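PDB 4PSN: ssDNA binding protein from Aeropyrum pernix, which binds single-stranded DNA, which it probably entraps in a system of tunnels formed between the subunits of its assembly. Local coordinates for residues 35-40 with 76-81; 137-142 with 151-156. One frame throughout, in Å; residues are numbered along the deposited sequence.

Contact 1: residues 35-40 with 76-81; sequences SGELSN and YEVRDS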
# COMPACT_ATOMS: atom_id res chain seq x y z
N SER C 35 16.10 -18.33 4.84
CA SER C 35 17.31 -18.72 5.56
C SER C 35 17.26 -20.15 6.13
O SER C 35 18.30 -20.69 6.51
CB SER C 35 17.60 -17.73 6.70
OG SER C 35 16.77 -17.97 7.82
N GLY C 36 16.08 -20.74 6.20
CA GLY C 36 15.93 -22.06 6.79
C GLY C 36 15.58 -22.02 8.27
O GLY C 36 15.37 -23.06 8.90
N GLU C 37 15.49 -20.82 8.82
CA GLU C 37 15.13 -20.66 10.23
C GLU C 37 13.68 -21.08 10.50
O GLU C 37 13.35 -21.56 11.59
CB GLU C 37 15.34 -19.20 10.65
CG GLU C 37 15.18 -18.94 12.13
CD GLU C 37 15.57 -17.52 12.52
OE1 GLU C 37 15.43 -17.17 13.71
OE2 GLU C 37 16.02 -16.77 11.63
N LEU C 38 12.82 -20.88 9.50
CA LEU C 38 11.42 -21.27 9.56
C LEU C 38 11.00 -21.88 8.23
O LEU C 38 11.56 -21.56 7.19
CB LEU C 38 10.53 -20.06 9.84
CG LEU C 38 10.58 -19.37 11.21
CD1 LEU C 38 9.76 -18.10 11.16
CD2 LEU C 38 10.12 -20.30 12.34
N SER C 39 9.99 -22.74 8.27
CA SER C 39 9.41 -23.26 7.04
C SER C 39 8.13 -22.51 6.71
O SER C 39 7.53 -21.86 7.57
CB SER C 39 9.08 -24.74 7.20
OG SER C 39 8.06 -24.90 8.17
N ASN C 40 7.71 -22.60 5.45
CA ASN C 40 6.43 -22.06 5.05
C ASN C 40 5.33 -22.61 5.94
O ASN C 40 4.40 -21.89 6.30
CB ASN C 40 6.13 -22.38 3.58
CG ASN C 40 6.96 -21.55 2.63
OD1 ASN C 40 7.08 -20.33 2.78
ND2 ASN C 40 7.52 -22.20 1.62
N TYR C 76 5.15 -10.52 18.36
CA TYR C 76 5.55 -11.93 18.33
C TYR C 76 7.05 -12.11 18.43
O TYR C 76 7.84 -11.21 18.11
CB TYR C 76 5.02 -12.67 17.09
CG TYR C 76 5.59 -12.17 15.79
CD1 TYR C 76 6.75 -12.72 15.26
CD2 TYR C 76 4.98 -11.15 15.08
CE1 TYR C 76 7.29 -12.26 14.07
CE2 TYR C 76 5.50 -10.69 13.89
CZ TYR C 76 6.66 -11.24 13.39
OH TYR C 76 7.18 -10.78 12.20
N GLU C 77 7.43 -13.30 18.89
CA GLU C 77 8.81 -13.66 19.11
C GLU C 77 9.13 -14.86 18.24
O GLU C 77 8.41 -15.86 18.24
CB GLU C 77 9.02 -13.99 20.58
CG GLU C 77 10.40 -14.51 20.95
CD GLU C 77 10.54 -14.76 22.45
OE1 GLU C 77 9.53 -15.07 23.11
OE2 GLU C 77 11.67 -14.63 22.97
N VAL C 78 10.20 -14.76 17.47
CA VAL C 78 10.70 -15.89 16.73
C VAL C 78 12.08 -16.22 17.27
O VAL C 78 12.96 -15.36 17.29
CB VAL C 78 10.87 -15.55 15.25
CG1 VAL C 78 11.39 -16.77 14.49
CG2 VAL C 78 9.57 -15.06 14.66
N ARG C 79 12.26 -17.45 17.71
CA ARG C 79 13.58 -17.89 18.12
C ARG C 79 13.58 -19.40 18.27
O ARG C 79 12.62 -19.98 18.77
CB ARG C 79 14.01 -17.22 19.43
CG ARG C 79 13.20 -17.60 20.64
CD ARG C 79 13.38 -16.58 21.76
NE ARG C 79 14.75 -16.49 22.25
CZ ARG C 79 15.15 -15.65 23.20
NH1 ARG C 79 16.42 -15.63 23.59
NH2 ARG C 79 14.28 -14.82 23.77
N ASP C 80 14.66 -20.03 17.81
CA ASP C 80 14.78 -21.48 17.81
C ASP C 80 13.72 -22.10 16.90
O ASP C 80 13.12 -23.12 17.23
CB ASP C 80 14.65 -22.03 19.24
CG ASP C 80 15.77 -21.54 20.15
OD1 ASP C 80 16.95 -21.62 19.74
OD2 ASP C 80 15.47 -21.08 21.28
N SER C 81 13.50 -21.45 15.75
CA SER C 81 12.59 -21.98 14.73
C SER C 81 11.16 -22.08 15.25
O SER C 81 10.39 -22.92 14.79
CB SER C 81 13.07 -23.35 14.23
OG SER C 81 14.34 -23.24 13.60

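Contact 2: residues 137-142 with 151-156; sequences VVYRIM and LIVTPL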
# COMPACT_ATOMS: atom_id res chain seq x y z
N VAL C 137 4.86 39.44 15.49
CA VAL C 137 3.58 39.18 16.15
C VAL C 137 3.01 37.83 15.68
O VAL C 137 2.93 37.57 14.48
CB VAL C 137 2.57 40.29 15.87
CG1 VAL C 137 1.32 40.11 16.76
CG2 VAL C 137 3.22 41.64 16.12
N VAL C 138 2.60 37.00 16.63
CA VAL C 138 2.08 35.67 16.32
C VAL C 138 0.58 35.56 16.62
O VAL C 138 0.13 35.94 17.69
CB VAL C 138 2.85 34.57 17.08
CG1 VAL C 138 2.15 33.22 16.95
CG2 VAL C 138 4.28 34.49 16.55
N TYR C 139 -0.16 35.04 15.65
CA TYR C 139 -1.60 34.84 15.77
C TYR C 139 -1.93 33.38 15.59
O TYR C 139 -1.33 32.70 14.74
CB TYR C 139 -2.37 35.62 14.69
CG TYR C 139 -2.17 37.09 14.76
CD1 TYR C 139 -3.09 37.92 15.39
CD2 TYR C 139 -1.05 37.66 14.19
CE1 TYR C 139 -2.90 39.28 15.46
CE2 TYR C 139 -0.85 39.00 14.25
CZ TYR C 139 -1.77 39.81 14.89
OH TYR C 139 -1.54 41.16 14.93
N ARG C 140 -2.88 32.89 16.38
CA ARG C 140 -3.52 31.62 16.07
C ARG C 140 -4.58 31.83 14.99
O ARG C 140 -5.29 32.84 14.98
CB ARG C 140 -4.20 31.04 17.32
CG ARG C 140 -3.26 30.37 18.31
CD ARG C 140 -4.06 29.60 19.36
NE ARG C 140 -5.34 30.26 19.66
CZ ARG C 140 -5.52 31.15 20.63
NH1 ARG C 140 -4.51 31.48 21.43
NH2 ARG C 140 -6.72 31.71 20.82
N ILE C 141 -4.69 30.86 14.09
CA ILE C 141 -5.74 30.88 13.08
C ILE C 141 -6.79 29.84 13.44
O ILE C 141 -6.46 28.73 13.84
CB ILE C 141 -5.18 30.56 11.69
CG1 ILE C 141 -4.04 31.54 11.33
CG2 ILE C 141 -6.27 30.66 10.64
CD1 ILE C 141 -3.34 31.19 10.02
N MSE C 142 -8.06 30.21 13.31
CA MSE C 142 -9.18 29.33 13.59
C MSE C 142 -10.09 29.18 12.39
O MSE C 142 -10.22 30.09 11.58
CB MSE C 142 -10.00 29.97 14.70
CG MSE C 142 -9.28 31.16 15.25
SE MSE C 142 -8.67 30.73 17.01
CE MSE C 142 -10.36 31.04 17.86
N LEU C 151 -0.00 32.24 12.23
CA LEU C 151 0.46 33.21 11.28
C LEU C 151 1.50 34.01 12.02
O LEU C 151 1.34 34.25 13.21
CB LEU C 151 -0.72 34.12 10.95
CG LEU C 151 -0.51 35.18 9.91
CD1 LEU C 151 -1.17 34.72 8.64
CD2 LEU C 151 -1.13 36.46 10.39
N ILE C 152 2.55 34.44 11.34
CA ILE C 152 3.52 35.31 11.99
C ILE C 152 3.73 36.55 11.15
O ILE C 152 3.89 36.49 9.93
CB ILE C 152 4.86 34.57 12.26
CG1 ILE C 152 5.87 35.52 12.91
CG2 ILE C 152 5.43 33.96 10.97
CD1 ILE C 152 7.05 34.76 13.53
N VAL C 153 3.72 37.70 11.81
CA VAL C 153 3.82 38.97 11.12
C VAL C 153 5.05 39.73 11.59
O VAL C 153 5.24 39.98 12.79
CB VAL C 153 2.58 39.83 11.41
CG1 VAL C 153 2.71 41.22 10.75
CG2 VAL C 153 1.34 39.11 10.90
N THR C 154 5.90 40.12 10.65
CA THR C 154 7.09 40.89 10.99
C THR C 154 6.94 42.33 10.52
O THR C 154 6.93 42.59 9.32
CB THR C 154 8.37 40.29 10.33
OG1 THR C 154 8.47 38.89 10.62
CG2 THR C 154 9.63 41.01 10.85
N PRO C 155 6.79 43.26 11.45
CA PRO C 155 6.61 44.66 11.05
C PRO C 155 7.89 45.19 10.43
O PRO C 155 8.99 44.97 10.94
CB PRO C 155 6.30 45.37 12.37
CG PRO C 155 5.84 44.27 13.30
CD PRO C 155 6.62 43.07 12.90
N LEU C 156 7.77 45.85 9.29
CA LEU C 156 8.92 46.50 8.70
C LEU C 156 8.73 47.99 8.96
O LEU C 156 8.54 48.40 10.10
CB LEU C 156 8.99 46.20 7.20
CG LEU C 156 9.04 44.70 6.89
CD1 LEU C 156 8.81 44.41 5.40
CD2 LEU C 156 10.34 44.08 7.38

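Contact 1: residues 35-40 with 76-81
Ser81 and Glu37 are joined by the hydrogen bond of this contact: the hydroxyl OG of Ser81 donates to the backbone O of Glu37 over 2.8 Å. The donor comes in tilted 22° out of the carbonyl plane. With chi1 at -62°, OG lies anti to Ser81's own carbonyl carbon and beside its backbone N, a position from which it can reach residues 35-40. Ser81 CA adds a CA-H...O contact of 3.3 Å to the same Glu37 O, so one carbonyl takes two approaches from one residue.

Beside this polar pair sits Leu38. Its CD2 branch rests against the backbone of Ser81, 3.6 Å from Ser81 C, while the CD1 branch meets Val78 CG1 tip to tip at 3.9 Å. Leu29 touches both Leu38 and Val78, and Ile83 of strand 83-97 also packs on Leu38. The extended side chain of Glu37, its CG anti to the backbone N, carries OE1 to 4.1 Å from Val78 CG1. Met3 of the second subunit packs on both of these residues.

Gly36 ends the preceding helix in a Schellman motif and Ser39 caps helix 40-61. One directional bond thus fixes Ser81 OG on the Glu37 carbonyl, while the apolar contacts of Leu38 set no direction: a single polar tie and van der Waals packing join the connection between helices 30-34 and 40-61 to the turn after strand 69-78.

Contact 2: residues 137-142 with 151-156
The beta hairpin of strands 137-143 and 146-155 in the C-terminal domain brings Val137, Val138 and Tyr139 against Val153, Ile152 and Leu151. Over residues 137-142 and 151-155 the strands run antiparallel, their axes 4.8 Å apart at closest approach and 157° between their directions. Val137 and Val153 form a hydrogen-bonded pair, Val137 N to Val153 O and Val153 N to Val137 O both measuring 2.8 Å. Tyr139 and Leu151 form the second, with Tyr139 N to Leu151 O nearly straight at 174°.

On the face carrying Tyr139, Leu151 and Val153, the tyrosine bridges two neighbours with one side of its ring: CD2 lies 4.0 Å from Leu151 CD2, and CE2 lies 4.0 Å from Val153 CG2. Its chi1 of -61° sets CG beside the backbone N, and the ring's far end offers OH to Asp187 of helix 186-198. Ile186 of that helix covers both Tyr139 and Val153. Further along, Ile141 crosses Leu151 at about a right angle, its CD1 4.0 Å from Leu151 CB.

The other face holds the non-hydrogen-bonded pair, where Val138 CG2 meets Ile152 CG1 at 4.1 Å. Leu219 of the same chain and Arg176 of the third subunit also pack on Ile152. Alternating hydrogen-bonded and non-hydrogen-bonded pairs are typical of an antiparallel beta hairpin, here within an antiparallel sheet between strands 125-131 and 159-166, with helix 186-198 over the face bearing Tyr139.

Contact 1 closes before contact 2 opens along the chain, and the two lie on opposite sides of its centre, 57 Å apart between centres and about 41 Å between nearest atoms. They share no sheet. Residues 35-40 and 76-81 belong to the ThermoDBP-related part, with its antiparallel sheet of strands 6-13, 69-78 and 83-97; residues 137-142 and 151-156 belong to the C-terminal domain and its larger antiparallel sheet. Helix 100-113 comes between the two sheets in sequence. Each contact also has a neighbouring subunit close by, the second at contact 1 and the third at contact 2, consistent with an elongated chain that meets different partners in the tetramer.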